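Local coordinates for diaminopimelate decarboxylase (Methanocaldococcus jannaschii, PDB 1TWI), which uses pyridoxal 5'-phosphate to decarboxylate meso-diaminopimelate to L-lysine, the last step of lysine biosynthesis by the diaminopimelate route, at residues 36-41 / 406-411; 138-143 / 197-202; 350-355 / 364-369. All coordinates share one frame; numbering follows the deposited sequence.

Contact 1 (36-41 / 406-411); sequences SEEQIK and TSKKGV
Glu37, in the first turn of helix 37-58, meets Thr406 and Ser407 with its backbone and its side chain alike. Its amide donates to Thr406 O, N to O 2.9 Å and nearly linear at 166°, so the end of strand 402-407 is tied directly to the start of the helix. Glu37 CB comes 3.3 Å from Thr406 O. CG stands anti to the backbone N (chi1 175°) and the chain runs on extended, with Glu37 CD 3.8 Å from Ser407 CB. At the tip the two oxygens part company. Glu37 OE2 accepts from Ser407 OG at 2.8 Å, the hydroxyl lying above the carboxylate plane, 45° out of it, and also takes a bond from a water that in turn accepts from Lys408 N. Glu37 OE1 is hydrogen-bonded to NE2 of His432 of the second subunit, so this one carboxylate joins helix, turn and dimer partner. Lys41 NZ makes a long salt bridge to Glu37 OE2.

Ser407 OG is used twice: besides donating to Glu37 it accepts from Lys409 N at 3.1 Å, an ST turn inside the type I turn from Ser407 to Gly410. A second water takes the N-H of Glu38 and donates to Thr406 O. Farther out, Lys408 NZ sits 3.7 Å from Glu38 OE1, a long salt bridge.

Ser36 is the N-cap, its OG accepting from Gln39 N at 3.0 Å; that hydroxyl and Thr406 OG1 are both hydrogen-bonded to Asp17. Ser36 and Thr406 form a parallel bridge between strands 32-36 and 402-407 of the mixed sheet, with helix 74-82 packing on Glu37 and helix 21-28 on Thr406.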
loop_
_atom_site.group_PDB
_atom_site.type_symbol
_atom_site.label_atom_id
_atom_site.label_comp_id
_atom_site.label_asym_id
_atom_site.label_seq_id
_atom_site.Cartn_x
_atom_site.Cartn_y
_atom_site.Cartn_z
ATOM N N SER A 36 5.187 -18.823 11.905
ATOM C CA SER A 36 5.418 -20.196 12.440
ATOM C C SER A 36 6.258 -21.003 11.444
ATOM O O SER A 36 5.823 -21.300 10.302
ATOM C CB SER A 36 4.074 -20.936 12.662
ATOM O OG SER A 36 4.321 -22.318 12.927
ATOM N N GLU A 37 7.468 -21.366 11.863
ATOM C CA GLU A 37 8.334 -22.134 10.993
ATOM C C GLU A 37 7.706 -23.490 10.712
ATOM O O GLU A 37 7.733 -23.965 9.581
ATOM C CB GLU A 37 9.702 -22.335 11.657
ATOM C CG GLU A 37 10.642 -23.251 10.856
ATOM C CD GLU A 37 11.993 -23.316 11.546
ATOM O OE1 GLU A 37 12.889 -22.545 11.181
ATOM O OE2 GLU A 37 12.154 -24.094 12.495
ATOM N N GLU A 38 7.145 -24.138 11.733
ATOM C CA GLU A 38 6.528 -25.458 11.486
ATOM C C GLU A 38 5.306 -25.340 10.541
ATOM O O GLU A 38 5.068 -26.219 9.721
ATOM C CB GLU A 38 6.108 -26.093 12.838
ATOM C CG GLU A 38 5.408 -27.465 12.764
ATOM C CD GLU A 38 6.272 -28.609 12.200
ATOM O OE1 GLU A 38 7.529 -28.524 12.186
ATOM O OE2 GLU A 38 5.659 -29.623 11.783
ATOM N N GLN A 39 4.495 -24.296 10.672
ATOM C CA GLN A 39 3.368 -24.200 9.750
ATOM C C GLN A 39 3.875 -24.104 8.265
ATOM O O GLN A 39 3.244 -24.649 7.338
ATOM C CB GLN A 39 2.504 -22.954 10.062
ATOM C CG GLN A 39 1.266 -22.884 9.173
ATOM C CD GLN A 39 0.335 -24.072 9.452
ATOM O OE1 GLN A 39 0.157 -24.988 8.611
ATOM N NE2 GLN A 39 -0.216 -24.093 10.648
ATOM N N ILE A 40 4.970 -23.363 8.027
ATOM C CA ILE A 40 5.507 -23.274 6.668
ATOM C C ILE A 40 5.968 -24.667 6.220
ATOM O O ILE A 40 5.724 -25.076 5.055
ATOM C CB ILE A 40 6.701 -22.259 6.560
ATOM C CG1 ILE A 40 6.195 -20.837 6.844
ATOM C CG2 ILE A 40 7.323 -22.310 5.132
ATOM C CD1 ILE A 40 7.283 -19.763 6.944
ATOM N N LYS A 41 6.630 -25.414 7.106
ATOM C CA LYS A 41 7.066 -26.771 6.718
ATOM C C LYS A 41 5.860 -27.634 6.418
ATOM O O LYS A 41 5.878 -28.433 5.460
ATOM C CB LYS A 41 7.875 -27.466 7.834
ATOM C CG LYS A 41 9.215 -26.743 8.187
ATOM C CD LYS A 41 9.972 -27.621 9.233
ATOM C CE LYS A 41 10.937 -26.798 10.015
ATOM N NZ LYS A 41 11.976 -26.215 9.124
ATOM N N THR A 406 8.851 -18.386 15.104
ATOM C CA THR A 406 8.722 -19.324 16.214
ATOM C C THR A 406 9.122 -20.636 15.589
ATOM O O THR A 406 8.617 -21.017 14.530
ATOM C CB THR A 406 7.268 -19.416 16.782
ATOM O OG1 THR A 406 6.353 -19.615 15.702
ATOM C CG2 THR A 406 6.914 -18.165 17.571
ATOM N N SER A 407 9.999 -21.338 16.290
ATOM C CA SER A 407 10.626 -22.551 15.804
ATOM C C SER A 407 10.871 -23.502 16.982
ATOM O O SER A 407 10.852 -23.078 18.148
ATOM C CB SER A 407 11.970 -22.131 15.181
ATOM O OG SER A 407 12.883 -23.208 15.028
ATOM N N LYS A 408 11.051 -24.780 16.694
ATOM C CA LYS A 408 11.351 -25.705 17.779
ATOM C C LYS A 408 12.660 -25.240 18.452
ATOM O O LYS A 408 12.884 -25.466 19.651
ATOM C CB LYS A 408 11.533 -27.122 17.215
ATOM C CG LYS A 408 10.224 -27.800 16.965
ATOM C CD LYS A 408 10.407 -29.047 16.125
ATOM C CE LYS A 408 9.111 -29.865 16.051
ATOM N NZ LYS A 408 7.937 -28.971 15.851
ATOM N N LYS A 409 13.514 -24.559 17.693
ATOM C CA LYS A 409 14.799 -24.081 18.224
ATOM C C LYS A 409 14.741 -22.874 19.154
ATOM O O LYS A 409 15.724 -22.570 19.830
ATOM C CB LYS A 409 15.722 -23.719 17.068
ATOM C CG LYS A 409 15.885 -24.796 16.024
ATOM C CD LYS A 409 17.155 -25.520 16.244
ATOM C CE LYS A 409 17.461 -26.453 15.099
ATOM N NZ LYS A 409 18.781 -27.069 15.458
ATOM N N GLY A 410 13.618 -22.154 19.146
ATOM C CA GLY A 410 13.475 -20.957 19.972
ATOM C C GLY A 410 12.670 -19.912 19.186
ATOM O O GLY A 410 12.148 -20.241 18.116
ATOM N N VAL A 411 12.543 -18.690 19.688
ATOM C CA VAL A 411 11.812 -17.659 18.955
ATOM C C VAL A 411 12.906 -16.710 18.488
ATOM O O VAL A 411 13.738 -16.267 19.317
ATOM C CB VAL A 411 10.830 -16.865 19.875
ATOM C CG1 VAL A 411 10.063 -15.763 19.029
ATOM C CG2 VAL A 411 9.820 -17.825 20.497
HETATM O O HOH W 1 10.442 -25.540 13.960
HETATM O O HOH W 2 7.860 -23.804 14.566
#

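Contact 2 (138-143 / 197-202); sequences ELILIN and LEMEYV
Met199 and Leu139 reach toward each other, tip to tip. Met199 SD comes 3.7 Å from Leu139 CG, while Met199 CE reaches Leu139 CD2 at 3.8 Å. The methionine sets out with CG anti to the carbonyl carbon (chi1 -76°), and the chain beyond is extended. CE also touches CG1 of Ile140, whose side chain crosses it at about a right angle. Asn143 CB rests 3.6 Å from Met199 SD. Val202 CG1 packs on Ile142 CG2 at 4.0 Å and on Asn143 CA at 3.7 Å.

The flat groups meet where Asn143 brings its amide up to Tyr201. The Asn143 side chain crosses Met199 obliquely and Tyr201 at about a right angle; its amide lies at the edge of the tyrosine ring, the two planes 49° apart.

Helix 136-149 thus packs against the connection from helix 188-198 into strand 202-208, part of the TIM-barrel domain that binds the cofactor. On the barrel side of helix 136-149, Leu139 and Ile142 touch strands 130-133 and 153-160; Val202 also touches Val155 of the latter, and Met195 and Ala196 of helix 188-198 close on Leu139.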
loop_
_atom_site.group_PDB
_atom_site.type_symbol
_atom_site.label_atom_id
_atom_site.label_comp_id
_atom_site.label_asym_id
_atom_site.label_seq_id
_atom_site.Cartn_x
_atom_site.Cartn_y
_atom_site.Cartn_z
ATOM N N GLU A 138 9.641 -8.463 -24.933
ATOM C CA GLU A 138 10.577 -9.051 -23.954
ATOM C C GLU A 138 11.452 -10.137 -24.623
ATOM O O GLU A 138 12.672 -10.197 -24.420
ATOM C CB GLU A 138 9.815 -9.663 -22.747
ATOM C CG GLU A 138 10.766 -10.415 -21.757
ATOM C CD GLU A 138 10.000 -11.184 -20.697
ATOM O OE1 GLU A 138 8.817 -10.822 -20.455
ATOM O OE2 GLU A 138 10.595 -12.124 -20.111
ATOM N N LEU A 139 10.838 -11.015 -25.421
ATOM C CA LEU A 139 11.622 -12.068 -26.096
ATOM C C LEU A 139 12.776 -11.416 -26.902
ATOM O O LEU A 139 13.933 -11.865 -26.807
ATOM C CB LEU A 139 10.746 -12.913 -27.077
ATOM C CG LEU A 139 11.544 -13.949 -27.919
ATOM C CD1 LEU A 139 12.096 -15.064 -27.024
ATOM C CD2 LEU A 139 10.653 -14.563 -29.024
ATOM N N ILE A 140 12.454 -10.379 -27.673
ATOM C CA ILE A 140 13.474 -9.677 -28.491
ATOM C C ILE A 140 14.587 -9.108 -27.586
ATOM O O ILE A 140 15.791 -9.314 -27.839
ATOM C CB ILE A 140 12.786 -8.566 -29.395
ATOM C CG1 ILE A 140 11.855 -9.265 -30.420
ATOM C CG2 ILE A 140 13.863 -7.665 -30.157
ATOM C CD1 ILE A 140 11.024 -8.288 -31.229
ATOM N N LEU A 141 14.206 -8.476 -26.485
ATOM C CA LEU A 141 15.206 -7.919 -25.593
ATOM C C LEU A 141 16.068 -9.000 -24.970
ATOM O O LEU A 141 17.305 -8.858 -24.825
ATOM C CB LEU A 141 14.519 -7.053 -24.509
ATOM C CG LEU A 141 15.456 -6.586 -23.372
ATOM C CD1 LEU A 141 16.530 -5.631 -23.927
ATOM C CD2 LEU A 141 14.609 -5.837 -22.314
ATOM N N ILE A 142 15.462 -10.131 -24.606
ATOM C CA ILE A 142 16.266 -11.200 -24.005
ATOM C C ILE A 142 17.273 -11.772 -25.028
ATOM O O ILE A 142 18.446 -12.026 -24.695
ATOM C CB ILE A 142 15.363 -12.384 -23.509
ATOM C CG1 ILE A 142 14.576 -11.943 -22.243
ATOM C CG2 ILE A 142 16.194 -13.611 -23.240
ATOM C CD1 ILE A 142 13.380 -12.932 -21.888
ATOM N N ASN A 143 16.817 -12.000 -26.263
ATOM C CA ASN A 143 17.712 -12.583 -27.275
ATOM C C ASN A 143 18.863 -11.557 -27.563
ATOM O O ASN A 143 20.018 -11.941 -27.690
ATOM C CB ASN A 143 16.902 -12.876 -28.557
ATOM C CG ASN A 143 17.736 -13.459 -29.657
ATOM O OD1 ASN A 143 17.882 -12.825 -30.701
ATOM N ND2 ASN A 143 18.285 -14.658 -29.454
ATOM N N LEU A 197 12.348 -19.831 -31.780
ATOM C CA LEU A 197 13.096 -20.979 -32.341
ATOM C C LEU A 197 14.040 -20.536 -33.466
ATOM O O LEU A 197 15.023 -21.218 -33.730
ATOM C CB LEU A 197 12.125 -22.046 -32.848
ATOM C CG LEU A 197 11.353 -22.707 -31.696
ATOM C CD1 LEU A 197 10.147 -23.454 -32.217
ATOM C CD2 LEU A 197 12.240 -23.607 -30.956
ATOM N N GLU A 198 13.745 -19.408 -34.106
ATOM C CA GLU A 198 14.601 -18.865 -35.164
ATOM C C GLU A 198 15.705 -17.990 -34.565
ATOM O O GLU A 198 16.722 -17.748 -35.196
ATOM C CB GLU A 198 13.788 -18.057 -36.181
ATOM C CG GLU A 198 12.760 -18.931 -36.923
ATOM C CD GLU A 198 13.329 -20.321 -37.362
ATOM O OE1 GLU A 198 14.135 -20.356 -38.326
ATOM O OE2 GLU A 198 12.969 -21.388 -36.737
ATOM N N MET A 199 15.536 -17.534 -33.326
ATOM C CA MET A 199 16.577 -16.706 -32.712
ATOM C C MET A 199 17.765 -17.574 -32.333
ATOM O O MET A 199 17.581 -18.723 -31.993
ATOM C CB MET A 199 16.022 -16.017 -31.472
ATOM C CG MET A 199 15.144 -14.885 -31.855
ATOM S SD MET A 199 14.248 -14.334 -30.423
ATOM C CE MET A 199 13.451 -12.979 -31.138
ATOM N N GLU A 200 18.980 -17.021 -32.355
ATOM C CA GLU A 200 20.151 -17.814 -32.038
ATOM C C GLU A 200 20.584 -17.798 -30.609
ATOM O O GLU A 200 21.405 -18.630 -30.224
ATOM C CB GLU A 200 21.331 -17.341 -32.897
ATOM C CG GLU A 200 20.925 -17.186 -34.350
ATOM C CD GLU A 200 22.119 -16.872 -35.293
ATOM O OE1 GLU A 200 22.876 -15.889 -35.026
ATOM O OE2 GLU A 200 22.290 -17.615 -36.291
ATOM N N TYR A 201 20.067 -16.876 -29.799
ATOM C CA TYR A 201 20.540 -16.807 -28.420
ATOM C C TYR A 201 19.546 -17.162 -27.332
ATOM O O TYR A 201 19.744 -16.782 -26.200
ATOM C CB TYR A 201 21.159 -15.399 -28.137
ATOM C CG TYR A 201 22.207 -15.014 -29.177
ATOM C CD1 TYR A 201 21.824 -14.495 -30.401
ATOM C CD2 TYR A 201 23.557 -15.290 -28.971
ATOM C CE1 TYR A 201 22.769 -14.269 -31.411
ATOM C CE2 TYR A 201 24.507 -15.060 -29.967
ATOM C CZ TYR A 201 24.100 -14.557 -31.181
ATOM O OH TYR A 201 25.008 -14.318 -32.209
ATOM N N VAL A 202 18.484 -17.889 -27.668
ATOM C CA VAL A 202 17.522 -18.289 -26.621
ATOM C C VAL A 202 17.274 -19.768 -26.886
ATOM O O VAL A 202 17.464 -20.243 -28.008
ATOM C CB VAL A 202 16.157 -17.477 -26.644
ATOM C CG1 VAL A 202 16.430 -15.948 -26.469
ATOM C CG2 VAL A 202 15.368 -17.738 -27.973
#

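Contact 3 (350-355 / 364-369); sequences VVSIAG and FGRDRE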
loop_
_atom_site.group_PDB
_atom_site.type_symbol
_atom_site.label_atom_id
_atom_site.label_comp_id
_atom_site.label_asym_id
_atom_site.label_seq_id
_atom_site.Cartn_x
_atom_site.Cartn_y
_atom_site.Cartn_z
ATOM N N VAL A 350 -19.459 -7.978 20.835
ATOM C CA VAL A 350 -19.268 -7.716 19.413
ATOM C C VAL A 350 -18.643 -6.342 19.291
ATOM O O VAL A 350 -19.160 -5.380 19.864
ATOM C CB VAL A 350 -20.628 -7.724 18.652
ATOM C CG1 VAL A 350 -20.433 -7.306 17.211
ATOM C CG2 VAL A 350 -21.237 -9.130 18.722
ATOM N N VAL A 351 -17.527 -6.259 18.566
ATOM C CA VAL A 351 -16.811 -4.997 18.386
ATOM C C VAL A 351 -16.214 -4.903 16.980
ATOM O O VAL A 351 -16.139 -5.905 16.273
ATOM C CB VAL A 351 -15.591 -4.846 19.375
ATOM C CG1 VAL A 351 -16.031 -4.853 20.832
ATOM C CG2 VAL A 351 -14.582 -5.977 19.127
ATOM N N SER A 352 -15.788 -3.697 16.594
ATOM C CA SER A 352 -15.113 -3.473 15.311
ATOM C C SER A 352 -13.665 -3.110 15.722
ATOM O O SER A 352 -13.439 -2.474 16.745
ATOM C CB SER A 352 -15.793 -2.350 14.538
ATOM O OG SER A 352 -17.086 -2.775 14.086
ATOM N N ILE A 353 -12.683 -3.560 14.954
ATOM C CA ILE A 353 -11.283 -3.376 15.351
ATOM C C ILE A 353 -10.584 -2.465 14.352
ATOM O O ILE A 353 -10.593 -2.753 13.165
ATOM C CB ILE A 353 -10.485 -4.740 15.331
ATOM C CG1 ILE A 353 -11.045 -5.768 16.361
ATOM C CG2 ILE A 353 -9.054 -4.499 15.760
ATOM C CD1 ILE A 353 -12.148 -6.612 15.858
ATOM N N ALA A 354 -9.958 -1.408 14.832
ATOM C CA ALA A 354 -9.265 -0.464 13.932
ATOM C C ALA A 354 -7.839 -0.135 14.349
ATOM O O ALA A 354 -7.498 -0.206 15.535
ATOM C CB ALA A 354 -10.056 0.866 13.891
ATOM N N GLY A 355 -7.033 0.288 13.363
ATOM C CA GLY A 355 -5.681 0.726 13.649
ATOM C C GLY A 355 -5.788 2.235 13.892
ATOM O O GLY A 355 -6.893 2.784 13.908
ATOM N N PHE A 364 -9.556 -3.347 10.682
ATOM C CA PHE A 364 -9.228 -4.757 10.427
ATOM C C PHE A 364 -10.457 -5.682 10.390
ATOM O O PHE A 364 -10.402 -6.754 9.803
ATOM C CB PHE A 364 -8.256 -5.276 11.507
ATOM C CG PHE A 364 -6.865 -4.701 11.384
ATOM C CD1 PHE A 364 -6.002 -5.139 10.370
ATOM C CD2 PHE A 364 -6.439 -3.686 12.245
ATOM C CE1 PHE A 364 -4.713 -4.558 10.222
ATOM C CE2 PHE A 364 -5.172 -3.103 12.107
ATOM C CZ PHE A 364 -4.309 -3.539 11.092
ATOM N N GLY A 365 -11.543 -5.293 11.044
ATOM C CA GLY A 365 -12.720 -6.159 11.033
ATOM C C GLY A 365 -13.875 -5.432 11.691
ATOM O O GLY A 365 -13.682 -4.584 12.581
ATOM N N ARG A 366 -15.089 -5.761 11.272
ATOM C CA ARG A 366 -16.287 -5.117 11.811
ATOM C C ARG A 366 -17.269 -6.166 12.403
ATOM O O ARG A 366 -17.372 -7.313 11.911
ATOM C CB ARG A 366 -16.981 -4.351 10.677
ATOM C CG ARG A 366 -16.188 -3.192 10.098
ATOM C CD ARG A 366 -16.905 -2.615 8.867
ATOM N NE ARG A 366 -16.374 -1.303 8.446
ATOM C CZ ARG A 366 -15.242 -1.112 7.752
ATOM N NH1 ARG A 366 -14.478 -2.141 7.377
ATOM N NH2 ARG A 366 -14.866 0.122 7.406
ATOM N N ASP A 367 -17.956 -5.776 13.473
ATOM C CA ASP A 367 -18.930 -6.648 14.088
ATOM C C ASP A 367 -18.379 -8.024 14.376
ATOM O O ASP A 367 -18.979 -9.019 14.010
ATOM C CB ASP A 367 -20.140 -6.737 13.168
ATOM C CG ASP A 367 -20.724 -5.357 12.870
ATOM O OD1 ASP A 367 -21.183 -5.134 11.744
ATOM O OD2 ASP A 367 -20.706 -4.470 13.762
ATOM N N ARG A 368 -17.214 -8.085 15.014
ATOM C CA ARG A 368 -16.624 -9.356 15.348
ATOM C C ARG A 368 -16.912 -9.742 16.784
ATOM O O ARG A 368 -16.814 -8.918 17.691
ATOM C CB ARG A 368 -15.100 -9.279 15.160
ATOM C CG ARG A 368 -14.714 -8.882 13.729
ATOM C CD ARG A 368 -15.182 -9.935 12.642
ATOM N NE ARG A 368 -14.489 -9.634 11.393
ATOM C CZ ARG A 368 -13.279 -10.088 11.061
ATOM N NH1 ARG A 368 -12.612 -10.892 11.882
ATOM N NH2 ARG A 368 -12.732 -9.725 9.899
ATOM N N GLU A 369 -17.221 -11.008 17.010
ATOM C CA GLU A 369 -17.450 -11.461 18.380
ATOM C C GLU A 369 -16.107 -11.856 18.939
ATOM O O GLU A 369 -15.429 -12.758 18.422
ATOM C CB GLU A 369 -18.379 -12.679 18.445
ATOM C CG GLU A 369 -18.625 -13.126 19.877
ATOM C CD GLU A 369 -19.744 -14.204 20.023
ATOM O OE1 GLU A 369 -19.576 -15.335 19.537
ATOM O OE2 GLU A 369 -20.784 -13.899 20.625
HETATM O O HOH W 3 -18.953 -3.727 15.737
#
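Val350 and Glu369 pair across an antiparallel ladder as a non-hydrogen-bonded pair, their segments running 162° apart. Next to them Val351 and Arg368 form a hydrogen-bonded pair: Val351 N gives to Arg368 O at 2.9 Å, and Arg368 N returns the bond to Val351 O at 2.7 Å. The donors in both bonds are tilted out of the carbonyl planes. Asp367 also faces Val351, in the left-handed helical region (phi 51°, psi 50°), which makes a G1 beta bulge. Farther along, Ile353 N donates to Gly365 O at 2.8 Å. Ile353 O accepts from Phe364 N at 2.8 Å and only weakly from Gly365 N, so Phe364 and Gly365 share one partner in a classic bulge.

The two segments are the arms of the beta hairpin 348-354/363-371, at one end of the mixed sheet; on its other side strand 348-354 runs parallel to strand 316-320. The loop joining the two arms carries Cys358, the predicted proton donor, and Glu359 of the lysine pocket, while Gly355 O accepts hydrogen bonds from Lys179 NZ and Asn113 ND2 of the second subunit.

Of the side chains, Ile353 and Arg368 cross at about a right angle on one face, Ile353 CD1 lying 4.0 Å from Arg368 CG. The Arg368 chain bends at chi2, and its guanidinium lies off from 350-355, with NH1 hydrogen-bonded to His337 O. Val350 CG1 packs on Asp367 CA at 3.5 Å. A water joins Ser352 OG to Asp367 OD2, donating to that carboxylate oxygen at 2.7 Å. Phe364 runs its ring beside Gly355, Phe364 CE2 to Gly355 N 4.1 Å, and packs against Ile339 and Ile381 of the neighbouring strands.

How the contacts relate
Contacts 1 and 3 belong to one mixed beta sheet, contact 2 to the TIM-barrel domain. Contact 1 closes a loop of 364 residues; contacts 2 and 3 are nested inside it, one after the other. Their centres are well separated: about 29 Å between contacts 1 and 3, about 44 Å between 1 and 2, and about 53 Å between 2 and 3, with contact 2 across the chain's centre from both others. Contact 1 joins parts of the chain far apart in sequence, at the point where strand 32-36 gives way to helix 37-58. All three touch the second subunit of the homodimer, and contact 3 lies nearest the lysine pocket.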